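Local coordinates for putative fusidic acid resistance protein (Staphylococcus aureus, PDB 2YB5) that confers resistance to fusidic acid, probably by binding elongation factor G and clearing the drug-stalled factor from the ribosome, at residues P90-L95 with L105-I110; Y135-L138 with F142-I145. One frame throughout, in Å; residues are numbered along the deposited sequence.

Contact 1: P90-L95 with L105-I110; sequences PSSSQL and LKRPDI
The guanidinium of Arg107 has Ser92 CB over one face, 3.6 Å above its plane and offset toward the rim, closest to NH2 at 3.7 Å. This is van der Waals contact between a methylene and a flat cation; no hydrogen bond crosses between 90-95 and 105-110. Bends at chi2 and chi3 (129° and 80°) fold the arginine back toward the first turn of helix 92-98, and a weak, long ion pair with Glu96 lies at the same end. The apolar base of that side chain is used as well: Arg107 CG lies 3.8 Å from Leu95 CD2. Leu95 is the buried residue here and points into the loop that follows its own helix. Its CD2 also meets Pro108 CD, the ring carbon next to the proline nitrogen, at 4.0 Å. The Leu95 and Leu105 side chains cross at about a right angle, Leu105 CD2 4.0 Å from Leu95 CG. Leucine suits this three-sided apolar site: one methyl serves Arg107 and Pro108, the branch carbon Leu105. Trp123 and Val134 of the sheet also touch Leu95, so helix and loop close together over strands 121-125 and 130-136. Ser91 N-caps the helix. Its OG accepts from Gln94 N (3.1 Å, 164° at the hydrogen), and Ser91 N donates in return to Gln94 OE1 at 2.9 Å, completing a capping box. Serine fits because its short hydroxyl can turn back to a backbone N-H of the first turn; glutamine's side-chain carbonyl can reach back to the Ser91 N-H. Held together by dispersion across the segments, with the capping bonds lying within 90-95 and Lys106 O bonded to Trp123 NE1 of the sheet, the contact depends on complementary shape, and the arginine's charge can remain at the surface while its methylenes pack.

Contact 2: Y135-L138 with F142-I145; sequences YKNL and FEGI
The beta hairpin of strands 130-136 and 142-149 closes here, Tyr135 facing Glu143 as an antiparallel hydrogen-bonded pair and Lys136 facing Phe142 as the non-hydrogen-bonded pair beside it. Glu143 N gives the shorter backbone bond, 2.8 Å to Tyr135 O, and Tyr135 N returns one to Glu143 O at 3.1 Å. On the Tyr135 side of the sheet the glutamate reaches Tyr135, its partner across the ladder, and Asn137, just beyond the strand's end. Tyr135 OH donates to Glu143 OE1 at 2.7 Å, and OE1 accepts through its anti lone pair, the one away from the other carboxylate oxygen, with ring and carboxylate planes 82° apart. With chi1 at 60°, the tyrosine ring swings over the neighbouring strand, and Glu143 O lies over one of its faces. Asn137 ND2 binds Glu143 OE2 at 2.9 Å; the oxygen lies in the amide plane, but the donor stands well above the carboxylate plane. Each carboxylate oxygen thus has its own donor, which would probably stabilise the charged form. The hairpin belongs to the antiparallel sheet of the treble-clef zinc-finger region, and helix 204-214 packs on this side, Leu207 and Ile211 touching Tyr135. Asparagine suits the start of the turn because its other amide atom, OD1, accepts from Lys141 N. On the other side of the sheet Lys136 lays its chain over a face of Phe142: CE is 3.5 Å from the ring centroid, a CH-pi contact, and Lys136 NZ makes a cation-pi contact, 4.8 Å from the Phe142 ring centroid. A lysine serves both ends, its methylenes covering the ring while NZ forms a salt bridge with Asp140.

Overall arrangement
Contact 1 precedes contact 2 along the chain and packs on the antiparallel sheet that contact 2 helps to form, their centres about 14 Å apart. They meet at Phe142: its CZ touches Pro90 CD at 3.6 Å, and its CD2 lies 3.7 Å from Gln94 NE2. The ring thus touches Pro90 and Gln94 at the start of helix 92-98 while Lys136 lies over one of its faces. Val134 on the same strand as Tyr135 touches Pro90, Leu95 and Phe142, giving the two contacts a shared apolar neighbour. The zinc, bound by Cys158, Cys161, Cys191 and Cys197, lies about 13 Å from the side chain of Tyr135, so contact 2 takes no part in the metal site.

Contact 1: P90-L95 with L105-I110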
ATOM      1  N   PRO A  90       0.969  11.303 -12.256  1.00 33.33           N
ATOM      2  CA  PRO A  90       1.073  12.639 -12.834  1.00 33.38           C
ATOM      3  C   PRO A  90       1.522  12.638 -14.302  1.00 32.49           C
ATOM      4  O   PRO A  90       2.249  11.748 -14.722  1.00 32.14           O
ATOM      5  CB  PRO A  90       2.152  13.308 -11.986  1.00 33.01           C
ATOM      6  CG  PRO A  90       2.196  12.570 -10.740  1.00 33.97           C
ATOM      7  CD  PRO A  90       1.758  11.168 -11.022  1.00 33.62           C
ATOM      8  N   SER A  91       1.129  13.660 -15.046  1.00 32.59           N
ATOM      9  CA  SER A  91       1.652  13.888 -16.402  1.00 32.34           C
ATOM     10  C   SER A  91       3.150  14.198 -16.346  1.00 32.59           C
ATOM     11  O   SER A  91       3.709  14.384 -15.250  1.00 32.03           O
ATOM     12  CB  SER A  91       0.921  15.043 -17.042  1.00 33.04           C
ATOM     13  OG  SER A  91       1.349  16.260 -16.466  1.00 33.31           O
ATOM     14  N   SER A  92       3.801  14.276 -17.507  1.00 32.73           N
ATOM     15  CA  SER A  92       5.252  14.599 -17.554  1.00 32.95           C
ATOM     16  C   SER A  92       5.539  15.985 -16.971  1.00 33.77           C
ATOM     17  O   SER A  92       6.465  16.154 -16.164  1.00 33.70           O
ATOM     18  CB  SER A  92       5.809  14.508 -18.988  1.00 34.23           C
ATOM     19  OG  SER A  92       5.182  15.426 -19.875  1.00 31.80           O
ATOM     20  N   SER A  93       4.731  16.972 -17.342  1.00 34.59           N
ATOM     21  CA  SER A  93       4.921  18.318 -16.804  1.00 36.25           C
ATOM     22  C   SER A  93       4.598  18.368 -15.301  1.00 36.04           C
ATOM     23  O   SER A  93       5.318  19.003 -14.547  1.00 37.41           O
ATOM     24  CB  SER A  93       4.138  19.374 -17.597  1.00 37.07           C
ATOM     25  OG  SER A  93       2.752  19.129 -17.549  1.00 38.03           O
ATOM     26  N   GLN A  94       3.575  17.666 -14.843  1.00 36.00           N
ATOM     27  CA  GLN A  94       3.296  17.638 -13.391  1.00 36.13           C
ATOM     28  C   GLN A  94       4.468  17.052 -12.597  1.00 35.40           C
ATOM     29  O   GLN A  94       4.837  17.571 -11.567  1.00 35.34           O
ATOM     30  CB  GLN A  94       2.051  16.830 -13.081  1.00 36.26           C
ATOM     31  CG  GLN A  94       0.731  17.457 -13.476  1.00 39.81           C
ATOM     32  CD  GLN A  94      -0.451  16.558 -13.097  1.00 41.26           C
ATOM     33  OE1 GLN A  94      -0.633  15.480 -13.664  1.00 42.98           O
ATOM     34  NE2 GLN A  94      -1.248  17.001 -12.125  1.00 41.45           N
ATOM     35  N   LEU A  95       5.018  15.948 -13.086  1.00 34.95           N
ATOM     36  CA  LEU A  95       6.191  15.301 -12.501  1.00 34.70           C
ATOM     37  C   LEU A  95       7.402  16.233 -12.484  1.00 35.56           C
ATOM     38  O   LEU A  95       8.093  16.358 -11.476  1.00 34.91           O
ATOM     39  CB  LEU A  95       6.517  14.047 -13.310  1.00 34.50           C
ATOM     40  CG  LEU A  95       7.172  12.850 -12.640  1.00 36.68           C
ATOM     41  CD1 LEU A  95       6.397  12.385 -11.386  1.00 37.46           C
ATOM     42  CD2 LEU A  95       7.231  11.722 -13.662  1.00 36.87           C
ATOM     43  N   LEU A 105      15.680  14.185 -14.799  1.00 54.88           N
ATOM     44  CA  LEU A 105      14.704  13.371 -14.056  1.00 52.60           C
ATOM     45  C   LEU A 105      14.395  12.059 -14.767  1.00 51.27           C
ATOM     46  O   LEU A 105      13.705  12.044 -15.785  1.00 50.86           O
ATOM     47  CB  LEU A 105      13.394  14.145 -13.819  1.00 51.73           C
ATOM     48  CG  LEU A 105      12.302  13.376 -13.047  1.00 50.57           C
ATOM     49  CD1 LEU A 105      12.706  13.144 -11.598  1.00 48.09           C
ATOM     50  CD2 LEU A 105      10.943  14.077 -13.117  1.00 50.99           C
ATOM     51  N   LYS A 106      14.886  10.957 -14.215  1.00 50.29           N
ATOM     52  CA  LYS A 106      14.481   9.648 -14.698  1.00 49.68           C
ATOM     53  C   LYS A 106      12.999   9.437 -14.400  1.00 47.35           C
ATOM     54  O   LYS A 106      12.559   9.519 -13.241  1.00 45.30           O
ATOM     55  CB  LYS A 106      15.286   8.526 -14.052  1.00 50.44           C
ATOM     56  CG  LYS A 106      14.764   7.141 -14.408  1.00 52.07           C
ATOM     57  CD  LYS A 106      15.784   6.043 -14.172  1.00 55.09           C
ATOM     58  CE  LYS A 106      15.354   4.746 -14.856  1.00 57.41           C
ATOM     59  NZ  LYS A 106      16.488   3.774 -14.971  1.00 59.66           N
ATOM     60  N   ARG A 107      12.245   9.150 -15.453  1.00 46.07           N
ATOM     61  CA  ARG A 107      10.827   8.869 -15.328  1.00 44.84           C
ATOM     62  C   ARG A 107      10.607   7.383 -15.023  1.00 43.94           C
ATOM     63  O   ARG A 107      11.427   6.538 -15.395  1.00 45.01           O
ATOM     64  CB  ARG A 107      10.092   9.341 -16.596  1.00 45.34           C
ATOM     65  CG  ARG A 107       9.659  10.818 -16.489  1.00 45.85           C
ATOM     66  CD  ARG A 107      10.056  11.707 -17.653  1.00 48.13           C
ATOM     67  NE  ARG A 107       9.175  11.553 -18.795  1.00 47.58           N
ATOM     68  CZ  ARG A 107       8.964  12.463 -19.754  1.00 48.47           C
ATOM     69  NH1 ARG A 107       9.551  13.661 -19.744  1.00 48.82           N
ATOM     70  NH2 ARG A 107       8.136  12.166 -20.748  1.00 47.12           N
ATOM     71  N   PRO A 108       9.523   7.057 -14.302  1.00 42.03           N
ATOM     72  CA  PRO A 108       9.204   5.661 -14.070  1.00 42.00           C
ATOM     73  C   PRO A 108       8.674   4.986 -15.345  1.00 43.12           C
ATOM     74  O   PRO A 108       8.133   5.652 -16.224  1.00 41.18           O
ATOM     75  CB  PRO A 108       8.118   5.726 -13.006  1.00 40.90           C
ATOM     76  CG  PRO A 108       7.463   7.010 -13.205  1.00 40.55           C
ATOM     77  CD  PRO A 108       8.483   7.951 -13.767  1.00 41.24           C
ATOM     78  N   ASP A 109       8.837   3.670 -15.410  1.00 44.83           N
ATOM     79  CA  ASP A 109       8.386   2.867 -16.537  1.00 46.92           C
ATOM     80  C   ASP A 109       6.937   2.470 -16.284  1.00 47.22           C
ATOM     81  O   ASP A 109       6.658   1.657 -15.405  1.00 48.11           O
ATOM     82  CB  ASP A 109       9.273   1.630 -16.650  1.00 48.58           C
ATOM     83  CG  ASP A 109       9.024   0.832 -17.915  1.00 50.72           C
ATOM     84  OD1 ASP A 109       7.973   1.007 -18.582  1.00 50.56           O
ATOM     85  OD2 ASP A 109       9.918   0.016 -18.237  1.00 54.03           O
ATOM     86  N   ILE A 110       6.023   3.069 -17.032  1.00 47.93           N
ATOM     87  CA  ILE A 110       4.592   2.804 -16.879  1.00 48.63           C
ATOM     88  C   ILE A 110       4.189   1.347 -17.133  1.00 50.62           C
ATOM     89  O   ILE A 110       3.136   0.912 -16.666  1.00 50.38           O
ATOM     90  CB  ILE A 110       3.740   3.735 -17.777  1.00 48.56           C
ATOM     91  CG1 ILE A 110       4.102   3.602 -19.266  1.00 50.80           C
ATOM     92  CG2 ILE A 110       3.904   5.170 -17.326  1.00 48.40           C
ATOM     93  CD1 ILE A 110       3.385   2.480 -19.993  1.00 52.57           C
TER

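Contact 2: Y135-L138 with F142-I145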
ATOM      1  N   TYR A 135       2.960  10.707  -4.415  1.00 30.58           N
ATOM      2  CA  TYR A 135       1.703  10.345  -3.771  1.00 31.86           C
ATOM      3  C   TYR A 135       0.739  11.535  -3.764  1.00 33.13           C
ATOM      4  O   TYR A 135       1.115  12.675  -4.087  1.00 31.96           O
ATOM      5  CB  TYR A 135       1.963   9.868  -2.331  1.00 32.08           C
ATOM      6  CG  TYR A 135       2.628  10.924  -1.466  1.00 33.30           C
ATOM      7  CD1 TYR A 135       1.861  11.839  -0.755  1.00 35.63           C
ATOM      8  CD2 TYR A 135       4.017  11.026  -1.380  1.00 32.05           C
ATOM      9  CE1 TYR A 135       2.456  12.816   0.028  1.00 36.41           C
ATOM     10  CE2 TYR A 135       4.618  12.008  -0.622  1.00 32.49           C
ATOM     11  CZ  TYR A 135       3.824  12.898   0.087  1.00 34.40           C
ATOM     12  OH  TYR A 135       4.375  13.879   0.852  1.00 36.36           O
ATOM     13  N   LYS A 136      -0.508  11.248  -3.404  1.00 34.96           N
ATOM     14  CA  LYS A 136      -1.527  12.273  -3.174  1.00 37.31           C
ATOM     15  C   LYS A 136      -1.606  12.570  -1.683  1.00 38.57           C
ATOM     16  O   LYS A 136      -1.622  11.645  -0.872  1.00 37.76           O
ATOM     17  CB  LYS A 136      -2.889  11.784  -3.646  1.00 38.34           C
ATOM     18  CG  LYS A 136      -3.032  11.644  -5.147  1.00 39.62           C
ATOM     19  CD  LYS A 136      -3.126  12.986  -5.850  1.00 42.87           C
ATOM     20  CE  LYS A 136      -3.658  12.841  -7.271  1.00 43.09           C
ATOM     21  NZ  LYS A 136      -5.154  12.765  -7.313  1.00 45.11           N
ATOM     22  N   ASN A 137      -1.673  13.851  -1.324  1.00 40.68           N
ATOM     23  CA  ASN A 137      -1.798  14.247   0.079  1.00 43.14           C
ATOM     24  C   ASN A 137      -3.260  14.261   0.553  1.00 45.57           C
ATOM     25  O   ASN A 137      -4.171  13.930  -0.203  1.00 45.52           O
ATOM     26  CB  ASN A 137      -1.112  15.604   0.341  1.00 43.86           C
ATOM     27  CG  ASN A 137      -1.757  16.747  -0.406  1.00 45.15           C
ATOM     28  OD1 ASN A 137      -2.919  16.673  -0.785  1.00 46.98           O
ATOM     29  ND2 ASN A 137      -1.002  17.823  -0.616  1.00 45.10           N
ATOM     30  N   LEU A 138      -3.464  14.628   1.815  1.00 48.28           N
ATOM     31  CA  LEU A 138      -4.804  14.740   2.399  1.00 50.81           C
ATOM     32  C   LEU A 138      -5.769  15.636   1.625  1.00 52.34           C
ATOM     33  O   LEU A 138      -6.979  15.441   1.717  1.00 53.77           O
ATOM     34  CB  LEU A 138      -4.700  15.196   3.865  1.00 52.72           C
ATOM     35  CG  LEU A 138      -4.562  14.055   4.878  1.00 53.60           C
ATOM     36  CD1 LEU A 138      -3.519  14.345   5.981  1.00 56.14           C
ATOM     37  CD2 LEU A 138      -5.915  13.728   5.507  1.00 57.33           C
ATOM     38  N   PHE A 142      -0.913  16.142  -5.611  1.00 40.58           N
ATOM     39  CA  PHE A 142       0.342  15.436  -5.744  1.00 38.87           C
ATOM     40  C   PHE A 142       1.418  16.104  -4.913  1.00 38.67           C
ATOM     41  O   PHE A 142       1.553  17.324  -4.916  1.00 38.72           O
ATOM     42  CB  PHE A 142       0.797  15.380  -7.208  1.00 38.48           C
ATOM     43  CG  PHE A 142       0.055  14.378  -8.048  1.00 37.65           C
ATOM     44  CD1 PHE A 142       0.030  13.028  -7.695  1.00 37.62           C
ATOM     45  CD2 PHE A 142      -0.570  14.777  -9.229  1.00 38.39           C
ATOM     46  CE1 PHE A 142      -0.645  12.089  -8.489  1.00 38.08           C
ATOM     47  CE2 PHE A 142      -1.242  13.855 -10.033  1.00 38.08           C
ATOM     48  CZ  PHE A 142      -1.285  12.505  -9.658  1.00 38.44           C
ATOM     49  N   GLU A 143       2.143  15.284  -4.163  1.00 37.57           N
ATOM     50  CA  GLU A 143       3.383  15.683  -3.526  1.00 37.62           C
ATOM     51  C   GLU A 143       4.437  14.669  -3.934  1.00 35.88           C
ATOM     52  O   GLU A 143       4.115  13.590  -4.436  1.00 34.97           O
ATOM     53  CB  GLU A 143       3.241  15.708  -2.002  1.00 38.57           C
ATOM     54  CG  GLU A 143       2.567  16.965  -1.479  1.00 42.49           C
ATOM     55  CD  GLU A 143       2.274  16.908   0.002  1.00 45.15           C
ATOM     56  OE1 GLU A 143       2.654  15.909   0.661  1.00 47.15           O
ATOM     57  OE2 GLU A 143       1.652  17.869   0.502  1.00 47.38           O
ATOM     58  N   GLY A 144       5.694  15.029  -3.716  1.00 35.39           N
ATOM     59  CA  GLY A 144       6.804  14.160  -4.033  1.00 34.33           C
ATOM     60  C   GLY A 144       8.018  14.478  -3.182  1.00 35.02           C
ATOM     61  O   GLY A 144       8.206  15.615  -2.710  1.00 35.50           O
ATOM     62  N   ILE A 145       8.842  13.460  -2.991  1.00 34.36           N
ATOM     63  CA  ILE A 145      10.080  13.573  -2.251  1.00 35.20           C
ATOM     64  C   ILE A 145      11.081  12.665  -2.959  1.00 34.80           C
ATOM     65  O   ILE A 145      10.682  11.745  -3.664  1.00 33.68           O
ATOM     66  CB  ILE A 145       9.850  13.129  -0.784  1.00 35.21           C
ATOM     67  CG1 ILE A 145      10.999  13.562   0.119  1.00 38.45           C
ATOM     68  CG2 ILE A 145       9.646  11.619  -0.706  1.00 33.94           C
ATOM     69  CD1 ILE A 145      10.825  13.137   1.587  1.00 40.78           C
TER